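Local coordinates for Mll7089 protein (Mesorhizobium loti, PDB 2OZ8), which is of uncertain function but, as a putative mandelate racemase of the enolase superfamily, probably binds magnesium and may have hydro-lyase activity, at the interface of chains A and B and the interface of chains A and C. Sequence-based numbering; all coordinates share one arbitrary frame. Chains: chain A/B/C, Mll7089 protein.

Contact 1: the interface of chains A and B. Residues chain A 238-240, 242-243, 245-246, 268; chain B 203-204, 207, 237, 241.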
loop_
_atom_site.group_PDB
_atom_site.type_symbol
_atom_site.label_atom_id
_atom_site.label_comp_id
_atom_site.label_asym_id
_atom_site.label_seq_id
_atom_site.Cartn_x
_atom_site.Cartn_y
_atom_site.Cartn_z
ATOM N N LEU A 238 -14.201 12.225 -0.856
ATOM C CA LEU A 238 -15.588 12.550 -1.296
ATOM C C LEU A 238 -16.333 11.313 -1.758
ATOM O O LEU A 238 -17.525 11.155 -1.484
ATOM C CB LEU A 238 -15.600 13.592 -2.444
ATOM C CG LEU A 238 -15.083 14.973 -2.018
ATOM C CD1 LEU A 238 -14.941 15.923 -3.202
ATOM C CD2 LEU A 238 -16.017 15.538 -0.951
ATOM N N ARG A 239 -15.635 10.471 -2.521
ATOM C CA ARG A 239 -16.263 9.306 -3.101
ATOM C C ARG A 239 -16.747 8.386 -1.955
ATOM O O ARG A 239 -17.833 7.811 -2.045
ATOM C CB ARG A 239 -15.288 8.527 -4.009
ATOM C CG ARG A 239 -15.358 8.853 -5.497
ATOM C CD ARG A 239 -15.439 7.563 -6.310
ATOM N NE ARG A 239 -14.313 6.689 -6.080
ATOM C CZ ARG A 239 -14.368 5.413 -5.705
ATOM N NH1 ARG A 239 -15.518 4.744 -5.564
ATOM N NH2 ARG A 239 -13.215 4.801 -5.476
ATOM N N HIS A 240 -15.922 8.253 -0.909
ATOM C CA HIS A 240 -16.214 7.388 0.217
ATOM C C HIS A 240 -17.244 7.946 1.188
ATOM O O HIS A 240 -17.987 7.157 1.765
ATOM C CB HIS A 240 -14.951 7.000 0.956
ATOM C CG HIS A 240 -13.934 6.313 0.090
ATOM N ND1 HIS A 240 -12.600 6.229 0.437
ATOM C CD2 HIS A 240 -14.060 5.662 -1.104
ATOM C CE1 HIS A 240 -11.940 5.585 -0.523
ATOM N NE2 HIS A 240 -12.807 5.215 -1.458
ATOM N N VAL A 242 -19.566 10.679 0.686
ATOM C CA VAL A 242 -20.769 11.225 0.066
ATOM C C VAL A 242 -21.558 10.013 -0.479
ATOM O O VAL A 242 -21.371 9.548 -1.628
ATOM C CB VAL A 242 -20.375 12.257 -1.037
ATOM C CG1 VAL A 242 -21.552 12.798 -1.714
ATOM C CG2 VAL A 242 -19.575 13.413 -0.439
ATOM N N THR A 243 -22.434 9.486 0.348
ATOM C CA THR A 243 -23.133 8.291 0.022
ATOM C C THR A 243 -24.447 8.612 -0.658
ATOM O O THR A 243 -25.158 7.681 -1.079
ATOM C CB THR A 243 -23.479 7.532 1.338
ATOM O OG1 THR A 243 -24.233 8.401 2.151
ATOM C CG2 THR A 243 -22.239 7.157 2.112
ATOM N N THR A 245 -24.851 11.108 -3.267
ATOM C CA THR A 245 -24.771 11.636 -4.613
ATOM C C THR A 245 -23.486 11.190 -5.243
ATOM O O THR A 245 -22.653 10.615 -4.544
ATOM C CB THR A 245 -24.931 13.205 -4.670
ATOM O OG1 THR A 245 -25.038 13.602 -6.020
ATOM C CG2 THR A 245 -23.755 13.949 -4.092
ATOM N N GLN A 246 -23.309 11.471 -6.540
ATOM C CA GLN A 246 -22.128 11.034 -7.293
ATOM C C GLN A 246 -21.111 12.148 -7.489
ATOM O O GLN A 246 -21.501 13.295 -7.658
ATOM C CB GLN A 246 -22.559 10.515 -8.656
ATOM C CG GLN A 246 -23.306 9.165 -8.614
ATOM C CD GLN A 246 -23.942 8.798 -9.950
ATOM O OE1 GLN A 246 -23.602 7.798 -10.552
ATOM N NE2 GLN A 246 -24.878 9.622 -10.410
ATOM N N ASP A 268 -16.636 8.798 -9.272
ATOM C CA ASP A 268 -17.811 7.950 -9.433
ATOM C C ASP A 268 -18.274 7.988 -10.878
ATOM O O ASP A 268 -18.817 7.009 -11.370
ATOM C CB ASP A 268 -18.967 8.416 -8.550
ATOM C CG ASP A 268 -18.694 8.259 -7.083
ATOM O OD1 ASP A 268 -18.135 7.235 -6.642
ATOM O OD2 ASP A 268 -19.086 9.169 -6.342
ATOM N N SER B 203 -21.059 1.406 -8.806
ATOM C CA SER B 203 -20.883 1.513 -7.336
ATOM C C SER B 203 -21.608 2.650 -6.635
ATOM O O SER B 203 -22.318 2.376 -5.641
ATOM C CB SER B 203 -19.418 1.480 -6.896
ATOM O OG SER B 203 -18.729 2.580 -7.439
ATOM N N LYS B 204 -21.491 3.893 -7.120
ATOM C CA LYS B 204 -22.167 4.986 -6.395
ATOM C C LYS B 204 -23.657 4.981 -6.584
ATOM O O LYS B 204 -24.405 5.318 -5.662
ATOM C CB LYS B 204 -21.511 6.381 -6.639
ATOM C CG LYS B 204 -22.055 7.545 -5.808
ATOM C CD LYS B 204 -22.055 7.288 -4.312
ATOM C CE LYS B 204 -20.614 7.266 -3.714
ATOM N NZ LYS B 204 -19.915 8.579 -3.670
ATOM N N LEU B 207 -25.019 2.473 -4.095
ATOM C CA LEU B 207 -25.071 3.109 -2.795
ATOM C C LEU B 207 -26.211 4.149 -2.625
ATOM O O LEU B 207 -26.847 4.184 -1.585
ATOM C CB LEU B 207 -23.699 3.693 -2.454
ATOM C CG LEU B 207 -23.423 4.337 -1.105
ATOM C CD1 LEU B 207 -24.181 3.769 0.093
ATOM C CD2 LEU B 207 -21.959 4.207 -0.905
ATOM N N THR B 237 -15.895 0.086 -1.289
ATOM C CA THR B 237 -16.618 1.325 -1.009
ATOM C C THR B 237 -18.006 1.059 -0.445
ATOM O O THR B 237 -18.398 1.690 0.540
ATOM C CB THR B 237 -16.682 2.250 -2.245
ATOM O OG1 THR B 237 -15.346 2.471 -2.703
ATOM C CG2 THR B 237 -17.309 3.589 -1.874
ATOM N N ALA B 241 -19.307 1.910 3.409
ATOM C CA ALA B 241 -20.260 3.019 3.554
ATOM C C ALA B 241 -21.623 2.566 3.988
ATOM O O ALA B 241 -22.359 3.321 4.638
ATOM C CB ALA B 241 -20.392 3.816 2.220
HETATM O O HOH W 1 -18.241 4.647 -5.584
#
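Polar contacts centre on the ammonium of B:Lys204, which enters a pocket built by chain A and is gripped by three acceptors. NZ donates to the backbone O of A:Val242 at 2.7 Å and to the backbone O of A:Arg239 at 2.8 Å; the second bond, bent at 125° at the oxygen, falls on a carbonyl lone pair. Its charge is met by the carboxylate of A:Asp268, whose OD2 lies 2.9 Å from NZ and is approached from above the carboxylate plane. CG of B:Lys204 stands anti to the backbone N (chi1 -174°), but the chain then folds at each later torsion, curling NZ against the end of helix 232-241.

One water supplies a second polar link: it lies 2.7 Å from A:Arg239 NH1, in the guanidinium plane, and joins A:Asp268 OD1 and B:Ser203 OG.

Apolar packing flanks the charge. CB of B:Lys204 rests 3.4 Å from the carboxylate carbon CG of A:Asp268, while CG of A:Gln246 lies 3.5 Å from CG of B:Lys204, the two side chains running oppositely. A:Thr243 CG2 touches B:Ala241 CB at 3.8 Å.

The patch pins helix 203-215 to a neighbouring helix end and may contribute to the eight-chain deposited assembly, which need not be the biological one.

Contact 2: the interface of chains A and C. Residues chain A 90, 255-256, 259, 263, 285; chain C 284-285, 287-289.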
loop_
_atom_site.group_PDB
_atom_site.type_symbol
_atom_site.label_atom_id
_atom_site.label_comp_id
_atom_site.label_asym_id
_atom_site.label_seq_id
_atom_site.Cartn_x
_atom_site.Cartn_y
_atom_site.Cartn_z
ATOM N N PRO A 90 3.151 7.589 -26.681
ATOM C CA PRO A 90 3.068 8.928 -26.115
ATOM C C PRO A 90 4.260 9.734 -26.567
ATOM O O PRO A 90 4.100 10.700 -27.332
ATOM C CB PRO A 90 3.092 8.670 -24.615
ATOM C CG PRO A 90 2.414 7.371 -24.484
ATOM C CD PRO A 90 2.931 6.567 -25.639
ATOM N N LEU A 255 -6.383 12.390 -22.122
ATOM C CA LEU A 255 -6.569 10.941 -22.148
ATOM C C LEU A 255 -5.725 10.261 -21.096
ATOM O O LEU A 255 -6.217 9.383 -20.359
ATOM C CB LEU A 255 -6.170 10.363 -23.493
ATOM C CG LEU A 255 -7.090 9.301 -24.099
ATOM C CD1 LEU A 255 -6.271 8.245 -24.839
ATOM C CD2 LEU A 255 -8.038 8.657 -23.116
ATOM N N GLN A 256 -4.457 10.667 -21.042
ATOM C CA GLN A 256 -3.519 10.102 -20.110
ATOM C C GLN A 256 -4.011 10.409 -18.696
ATOM O O GLN A 256 -3.980 9.545 -17.814
ATOM C CB GLN A 256 -2.133 10.684 -20.363
ATOM C CG GLN A 256 -1.495 10.251 -21.743
ATOM C CD GLN A 256 -2.295 10.705 -23.012
ATOM O OE1 GLN A 256 -2.884 11.808 -23.041
ATOM N NE2 GLN A 256 -2.303 9.845 -24.054
ATOM N N ARG A 259 -7.194 8.414 -17.741
ATOM C CA ARG A 259 -6.725 7.091 -17.416
ATOM C C ARG A 259 -6.099 7.056 -16.003
ATOM O O ARG A 259 -6.448 6.187 -15.185
ATOM C CB ARG A 259 -5.789 6.541 -18.481
ATOM C CG ARG A 259 -5.411 5.075 -18.193
ATOM C CD ARG A 259 -4.385 4.508 -19.121
ATOM N NE ARG A 259 -3.228 5.381 -19.168
ATOM C CZ ARG A 259 -2.238 5.358 -18.296
ATOM N NH1 ARG A 259 -2.237 4.480 -17.318
ATOM N NH2 ARG A 259 -1.232 6.197 -18.424
ATOM N N GLU A 263 -7.164 5.037 -12.476
ATOM C CA GLU A 263 -6.299 4.198 -11.674
ATOM C C GLU A 263 -6.298 4.598 -10.197
ATOM O O GLU A 263 -6.120 3.779 -9.324
ATOM C CB GLU A 263 -4.900 4.225 -12.259
ATOM C CG GLU A 263 -4.869 3.491 -13.555
ATOM C CD GLU A 263 -3.589 3.639 -14.357
ATOM O OE1 GLU A 263 -2.529 4.004 -13.784
ATOM O OE2 GLU A 263 -3.667 3.336 -15.574
ATOM N N LEU A 285 -12.121 1.161 -21.710
ATOM C CA LEU A 285 -11.522 1.036 -20.395
ATOM C C LEU A 285 -12.582 1.213 -19.270
ATOM O O LEU A 285 -12.825 0.294 -18.521
ATOM C CB LEU A 285 -10.315 1.980 -20.246
ATOM C CG LEU A 285 -9.442 1.732 -19.023
ATOM C CD1 LEU A 285 -8.970 0.257 -18.983
ATOM C CD2 LEU A 285 -8.231 2.702 -18.986
ATOM N N TRP C 284 -3.458 -0.387 -27.449
ATOM C CA TRP C 284 -3.515 1.021 -27.134
ATOM C C TRP C 284 -3.048 1.244 -25.665
ATOM O O TRP C 284 -2.223 2.128 -25.386
ATOM C CB TRP C 284 -4.924 1.602 -27.358
ATOM C CG TRP C 284 -5.111 2.810 -26.555
ATOM C CD1 TRP C 284 -4.482 4.052 -26.736
ATOM C CD2 TRP C 284 -5.888 2.921 -25.352
ATOM N NE1 TRP C 284 -4.868 4.919 -25.717
ATOM C CE2 TRP C 284 -5.712 4.252 -24.855
ATOM C CE3 TRP C 284 -6.708 2.039 -24.647
ATOM C CZ2 TRP C 284 -6.355 4.704 -23.711
ATOM C CZ3 TRP C 284 -7.365 2.483 -23.510
ATOM C CH2 TRP C 284 -7.181 3.811 -23.046
ATOM N N LEU C 285 -3.582 0.425 -24.758
ATOM C CA LEU C 285 -3.277 0.470 -23.329
ATOM C C LEU C 285 -1.819 0.252 -23.029
ATOM O O LEU C 285 -1.200 1.108 -22.372
ATOM C CB LEU C 285 -4.145 -0.526 -22.546
ATOM C CG LEU C 285 -4.113 -0.397 -21.020
ATOM C CD1 LEU C 285 -4.546 1.013 -20.571
ATOM C CD2 LEU C 285 -4.952 -1.487 -20.345
ATOM N N ALA C 287 0.636 0.667 -24.855
ATOM C CA ALA C 287 1.352 1.808 -25.402
ATOM C C ALA C 287 1.327 2.993 -24.431
ATOM O O ALA C 287 2.338 3.622 -24.255
ATOM C CB ALA C 287 0.784 2.211 -26.758
ATOM N N GLU C 288 0.191 3.275 -23.798
ATOM C CA GLU C 288 0.087 4.346 -22.850
ATOM C C GLU C 288 1.002 4.140 -21.624
ATOM O O GLU C 288 1.504 5.107 -21.005
ATOM C CB GLU C 288 -1.357 4.453 -22.366
ATOM C CG GLU C 288 -2.373 4.843 -23.408
ATOM C CD GLU C 288 -2.148 6.245 -23.964
ATOM O OE1 GLU C 288 -2.779 7.211 -23.429
ATOM O OE2 GLU C 288 -1.343 6.375 -24.930
ATOM N N LEU C 289 1.195 2.862 -21.309
ATOM C CA LEU C 289 1.899 2.348 -20.163
ATOM C C LEU C 289 3.383 2.086 -20.443
ATOM O O LEU C 289 4.165 1.938 -19.495
ATOM C CB LEU C 289 1.218 1.036 -19.730
ATOM C CG LEU C 289 -0.172 1.120 -19.023
ATOM C CD1 LEU C 289 -0.720 -0.258 -18.505
ATOM C CD2 LEU C 289 -0.120 2.147 -17.858
#
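The tight core of this patch is formed by A:Arg259 and C:Glu288, the latter in the C-terminal part of helix 276-289 of chain C; they hide 81 and 83 Å². The carboxylate OE1 of C:Glu288 takes a hydrogen bond of 2.7 Å from the amide NE2 of A:Gln256, using its syn lone pair, although the 122° angle at the hydrogen and the 64° between amide and carboxylate planes show an imperfect fit. CG of A:Arg259 is anti to the backbone N (chi1 -174°), and a bend at chi3 turns the guanidinium toward C:Leu289 and A:Glu263. Its CD packs 3.8 Å from C:Leu285 CD1, its NH1 lies 3.2 Å from C:Leu289 CD2, and NH1 also salt-bridges A:Glu263 OE2 at 2.5 Å. An alanine here removes the packing against both leucines and the bridge to A:Glu263, and would probably loosen the contact between the two helices.

Toward the loose side, A:Leu255 CD1 meets C:Trp284 CZ2 tip to tip at 3.7 Å. A:Leu285 CD2 stays 4.3 Å from C:Trp284 CH2, and A:Glu263 hides merely 8 Å².

In the fold, helix 255-263 of chain A, together with A:Pro90 from a loop, faces helix 276-289 of chain C; both helices belong to the C-terminal barrel-type domain of the family.

Contact 3: the interface of chains A and C. Residues chain A 280, 283-284, 287-288, 310-311; chain C 87-88, 90, 281.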
loop_
_atom_site.group_PDB
_atom_site.type_symbol
_atom_site.label_atom_id
_atom_site.label_comp_id
_atom_site.label_asym_id
_atom_site.label_seq_id
_atom_site.Cartn_x
_atom_site.Cartn_y
_atom_site.Cartn_z
ATOM N N MET A 280 -13.786 6.925 -27.307
ATOM C CA MET A 280 -14.066 5.493 -27.480
ATOM C C MET A 280 -13.018 4.597 -26.807
ATOM O O MET A 280 -13.326 3.503 -26.323
ATOM C CB MET A 280 -14.281 5.124 -28.941
ATOM C CG MET A 280 -15.458 5.888 -29.596
ATOM S SD MET A 280 -17.131 5.652 -28.908
ATOM C CE MET A 280 -17.252 3.884 -29.205
ATOM N N GLY A 283 -13.783 5.076 -23.099
ATOM C CA GLY A 283 -15.056 4.373 -22.937
ATOM C C GLY A 283 -14.975 2.857 -22.917
ATOM O O GLY A 283 -15.794 2.230 -22.282
ATOM N N TRP A 284 -14.028 2.256 -23.643
ATOM C CA TRP A 284 -13.766 0.812 -23.510
ATOM C C TRP A 284 -13.228 0.509 -22.063
ATOM O O TRP A 284 -13.808 -0.298 -21.302
ATOM C CB TRP A 284 -12.780 0.320 -24.584
ATOM C CG TRP A 284 -12.239 -1.000 -24.232
ATOM C CD1 TRP A 284 -12.940 -2.187 -24.182
ATOM C CD2 TRP A 284 -10.929 -1.291 -23.762
ATOM N NE1 TRP A 284 -12.143 -3.182 -23.737
ATOM C CE2 TRP A 284 -10.897 -2.677 -23.455
ATOM C CE3 TRP A 284 -9.784 -0.530 -23.558
ATOM C CZ2 TRP A 284 -9.739 -3.331 -22.976
ATOM C CZ3 TRP A 284 -8.616 -1.198 -23.088
ATOM C CH2 TRP A 284 -8.623 -2.580 -22.804
ATOM N N ALA A 287 -15.803 0.925 -19.317
ATOM C CA ALA A 287 -16.827 -0.152 -19.366
ATOM C C ALA A 287 -16.288 -1.384 -18.665
ATOM O O ALA A 287 -17.054 -2.084 -18.018
ATOM C CB ALA A 287 -17.228 -0.503 -20.808
ATOM N N GLU A 288 -14.975 -1.627 -18.818
ATOM C CA GLU A 288 -14.282 -2.762 -18.217
ATOM C C GLU A 288 -14.143 -2.599 -16.685
ATOM O O GLU A 288 -14.103 -3.573 -15.933
ATOM C CB GLU A 288 -12.863 -2.892 -18.803
ATOM C CG GLU A 288 -12.770 -3.244 -20.262
ATOM C CD GLU A 288 -13.225 -4.680 -20.604
ATOM O OE1 GLU A 288 -12.342 -5.547 -20.850
ATOM O OE2 GLU A 288 -14.457 -4.943 -20.665
ATOM N N LEU A 310 -21.675 4.410 -26.633
ATOM C CA LEU A 310 -21.081 3.762 -25.439
ATOM C C LEU A 310 -22.201 3.323 -24.533
ATOM O O LEU A 310 -23.165 4.080 -24.330
ATOM C CB LEU A 310 -20.138 4.715 -24.685
ATOM C CG LEU A 310 -18.883 5.159 -25.421
ATOM C CD1 LEU A 310 -18.255 6.349 -24.677
ATOM C CD2 LEU A 310 -17.928 4.013 -25.543
ATOM N N PRO A 311 -22.098 2.114 -23.990
ATOM C CA PRO A 311 -23.209 1.641 -23.129
ATOM C C PRO A 311 -23.229 2.271 -21.713
ATOM O O PRO A 311 -24.289 2.344 -21.100
ATOM C CB PRO A 311 -22.957 0.132 -23.076
ATOM C CG PRO A 311 -21.382 0.041 -23.124
ATOM C CD PRO A 311 -21.012 1.111 -24.107
ATOM N N VAL C 87 -18.379 -1.298 -28.170
ATOM C CA VAL C 87 -17.988 -1.440 -26.771
ATOM C C VAL C 87 -19.193 -2.086 -26.104
ATOM O O VAL C 87 -20.287 -1.517 -26.100
ATOM C CB VAL C 87 -17.662 -0.079 -26.141
ATOM C CG1 VAL C 87 -17.284 -0.242 -24.678
ATOM C CG2 VAL C 87 -16.584 0.643 -26.931
ATOM N N ASN C 88 -18.999 -3.306 -25.635
ATOM C CA ASN C 88 -19.994 -4.075 -24.888
ATOM C C ASN C 88 -19.675 -4.064 -23.412
ATOM O O ASN C 88 -18.541 -3.952 -23.033
ATOM C CB ASN C 88 -19.976 -5.547 -25.341
ATOM C CG ASN C 88 -20.538 -5.738 -26.709
ATOM O OD1 ASN C 88 -21.714 -5.454 -26.966
ATOM N ND2 ASN C 88 -19.719 -6.226 -27.602
ATOM N N PRO C 90 -19.048 -5.775 -19.799
ATOM C CA PRO C 90 -18.367 -7.015 -19.414
ATOM C C PRO C 90 -19.332 -8.107 -19.017
ATOM O O PRO C 90 -19.515 -9.062 -19.795
ATOM C CB PRO C 90 -17.477 -6.588 -18.237
ATOM C CG PRO C 90 -17.195 -5.173 -18.497
ATOM C CD PRO C 90 -18.499 -4.629 -19.047
ATOM N N ARG C 281 -7.212 -3.127 -28.556
ATOM C CA ARG C 281 -7.502 -2.414 -27.310
ATOM C C ARG C 281 -6.396 -2.534 -26.234
ATOM O O ARG C 281 -5.980 -1.517 -25.661
ATOM C CB ARG C 281 -8.869 -2.765 -26.760
ATOM C CG ARG C 281 -9.961 -2.334 -27.722
ATOM C CD ARG C 281 -11.273 -3.076 -27.474
ATOM N NE ARG C 281 -12.367 -2.350 -28.106
ATOM C CZ ARG C 281 -13.654 -2.693 -28.009
ATOM N NH1 ARG C 281 -14.015 -3.764 -27.318
ATOM N NH2 ARG C 281 -14.576 -1.950 -28.610
#
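In this largely apolar patch of the two-fold A–C interface, a loop segment and helix 276-289 of chain C pack on helix 276-289 of chain A through two orientations: an arginine laid flat on an indole, and a valine whose two methyls point to different groups. C:Arg281 runs extended from CG to NE across A:Trp284, so its aliphatic chain covers the ring. CB sits 3.7 Å from the centroid of the six-membered ring and CD lies 3.8 Å from the centroid of the five-membered ring; both are CH-pi contacts. The guanidinium continues past the pyrrole edge, its plane 25° from that of the indole, with NH1 3.7 Å from A:Trp284 CD1. On the opposite face CG of A:Glu288 rests near the rim, so the indole is clamped from two sides. The ring of A:Trp284 is placed by its own CG standing anti to the backbone N (chi1 164°).

C:Val87 hides 88 Å². Its CG1, anti to its own backbone N (chi1 179°), enters the helix surface, 3.9 Å from A:Trp284 CA and close to A:Ala287 CB. CG2 turns to A:Leu310 CD2 and the methyl CE of A:Met280, which its twice-bent chain brings to 4.0 Å. A:Pro311 crosses C:Val87 at about a right angle. Nitrogens and oxygens form no bonds across the patch. CG of C:Pro90 lies 3.8 Å from A:Glu288 CA.

Contact 4: the interface of chains A and C. Residues chain A 120, 124-127, 280; chain C 81-82, 85-86.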
loop_
_atom_site.group_PDB
_atom_site.type_symbol
_atom_site.label_atom_id
_atom_site.label_comp_id
_atom_site.label_asym_id
_atom_site.label_seq_id
_atom_site.Cartn_x
_atom_site.Cartn_y
_atom_site.Cartn_z
ATOM N N LEU A 120 -22.243 5.578 -43.734
ATOM C CA LEU A 120 -22.906 5.351 -42.462
ATOM C C LEU A 120 -22.970 6.627 -41.639
ATOM O O LEU A 120 -22.072 7.496 -41.753
ATOM C CB LEU A 120 -22.196 4.261 -41.626
ATOM C CG LEU A 120 -22.137 2.792 -42.103
ATOM C CD1 LEU A 120 -21.123 1.951 -41.264
ATOM C CD2 LEU A 120 -23.513 2.151 -42.078
ATOM N N VAL A 124 -23.586 4.555 -35.772
ATOM C CA VAL A 124 -23.678 3.166 -36.258
ATOM C C VAL A 124 -22.254 2.612 -36.488
ATOM O O VAL A 124 -21.924 1.523 -36.031
ATOM C CB VAL A 124 -24.555 3.044 -37.555
ATOM C CG1 VAL A 124 -24.559 1.602 -38.071
ATOM C CG2 VAL A 124 -26.013 3.586 -37.307
ATOM N N LEU A 125 -21.416 3.392 -37.158
ATOM C CA LEU A 125 -19.995 3.052 -37.292
ATOM C C LEU A 125 -19.349 2.853 -35.893
ATOM O O LEU A 125 -18.472 1.981 -35.727
ATOM C CB LEU A 125 -19.243 4.133 -38.081
ATOM C CG LEU A 125 -17.742 3.932 -38.299
ATOM C CD1 LEU A 125 -17.375 2.699 -39.237
ATOM C CD2 LEU A 125 -17.123 5.255 -38.841
ATOM N N LEU A 126 -19.795 3.645 -34.907
ATOM C CA LEU A 126 -19.236 3.527 -33.529
ATOM C C LEU A 126 -19.754 2.299 -32.781
ATOM O O LEU A 126 -19.328 2.055 -31.657
ATOM C CB LEU A 126 -19.375 4.820 -32.700
ATOM C CG LEU A 126 -18.582 6.020 -33.267
ATOM C CD1 LEU A 126 -18.831 7.274 -32.470
ATOM C CD2 LEU A 126 -17.065 5.694 -33.460
ATOM N N GLY A 127 -20.611 1.516 -33.452
ATOM C CA GLY A 127 -21.196 0.296 -32.908
ATOM C C GLY A 127 -22.498 0.501 -32.131
ATOM O O GLY A 127 -22.918 -0.387 -31.417
ATOM N N MET A 280 -13.786 6.925 -27.307
ATOM C CA MET A 280 -14.066 5.493 -27.480
ATOM C C MET A 280 -13.018 4.597 -26.807
ATOM O O MET A 280 -13.326 3.503 -26.323
ATOM C CB MET A 280 -14.281 5.124 -28.941
ATOM C CG MET A 280 -15.458 5.888 -29.596
ATOM S SD MET A 280 -17.131 5.652 -28.908
ATOM C CE MET A 280 -17.252 3.884 -29.205
ATOM N N ILE C 81 -17.806 -3.413 -40.315
ATOM C CA ILE C 81 -17.058 -2.259 -39.819
ATOM C C ILE C 81 -17.765 -1.619 -38.612
ATOM O O ILE C 81 -17.108 -1.035 -37.779
ATOM C CB ILE C 81 -16.714 -1.228 -40.966
ATOM C CG1 ILE C 81 -15.638 -0.204 -40.543
ATOM C CG2 ILE C 81 -17.971 -0.460 -41.440
ATOM C CD1 ILE C 81 -14.277 -0.738 -40.124
ATOM N N ALA C 82 -19.092 -1.749 -38.511
ATOM C CA ALA C 82 -19.861 -1.261 -37.349
ATOM C C ALA C 82 -19.637 -2.153 -36.157
ATOM O O ALA C 82 -19.321 -1.676 -35.082
ATOM C CB ALA C 82 -21.412 -1.134 -37.657
ATOM N N HIS C 85 -16.344 -1.965 -33.772
ATOM C CA HIS C 85 -16.077 -0.782 -32.925
ATOM C C HIS C 85 -16.905 -0.854 -31.655
ATOM O O HIS C 85 -16.736 -0.041 -30.776
ATOM C CB HIS C 85 -16.359 0.542 -33.654
ATOM C CG HIS C 85 -15.435 0.815 -34.808
ATOM N ND1 HIS C 85 -15.855 0.799 -36.121
ATOM C CD2 HIS C 85 -14.116 1.124 -34.847
ATOM C CE1 HIS C 85 -14.832 1.083 -36.916
ATOM N NE2 HIS C 85 -13.764 1.274 -36.167
ATOM N N ARG C 86 -17.804 -1.835 -31.569
ATOM C CA ARG C 86 -18.708 -1.940 -30.430
ATOM C C ARG C 86 -17.989 -2.128 -29.134
ATOM O O ARG C 86 -17.092 -2.952 -29.023
ATOM C CB ARG C 86 -19.688 -3.067 -30.580
ATOM C CG ARG C 86 -20.754 -3.066 -29.487
ATOM C CD ARG C 86 -21.978 -3.869 -29.911
ATOM N NE ARG C 86 -22.704 -3.177 -30.965
ATOM C CZ ARG C 86 -23.647 -3.715 -31.746
ATOM N NH1 ARG C 86 -23.986 -5.018 -31.610
ATOM N NH2 ARG C 86 -24.265 -2.918 -32.639
#
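The firmest contact is made by C:Arg86, which takes the backbone O of A:Gly127 side-on with two nitrogens. NE donates at 2.8 Å, with 153° at the hydrogen, and lies on a carbonyl lone pair; NH2 donates to the same O at 3.1 Å from above the carbonyl plane. The oxygen stays close to the guanidinium plane, consistent with a two-pronged grip on one oxygen. A glycine here removes both bonds to A:Gly127 O and would probably loosen the hold on the turn after helix 122-125.

Beside it, ND1 of C:His85 lies 2.9 Å from A:Leu125 O, a weak bond at best. CB of C:Ala82 abuts A:Val124 O, and the CD1 branch of A:Leu125 fits between C:Ile81 CG1, at 3.6 Å, and C:His85 CE1, at 3.8 Å.

Behind these contacts, the same N-H would be shared with C:Ile81 O, the better-supported partner at 2.8 Å from ND1, nearly along the C=O axis but 35° out of the ring plane, tying the imidazole to helix 80-83. C:Arg86 is brought round by a bend at chi3 (-70°) in an otherwise extended chain.

Through main-chain carbonyls and A:Leu125, the site joins the segment around helix 80-83 of one subunit to helix 122-125 of the other, in a two-fold interface.

Contacts 2, 3 and 4 belong to one two-fold interface between chains A and C, whereas contact 1 joins A to B through a different surface, not exactly two-fold. Between C-alpha centres, contacts 3 and 4 lie about 12 Å apart and share A:Met280; contacts 2 and 3 are about 14 Å apart and use helix 276-289 of both chains. Their Pro90 contacts with Ala287 and Glu288 are two-fold twins, while Trp284 meets different partners in the two patches. The C-alpha centre of contact 1 is about 22 to 33 Å from those of the others, so each subunit can hold two neighbours simultaneously, consistent with the eight-chain deposited assembly.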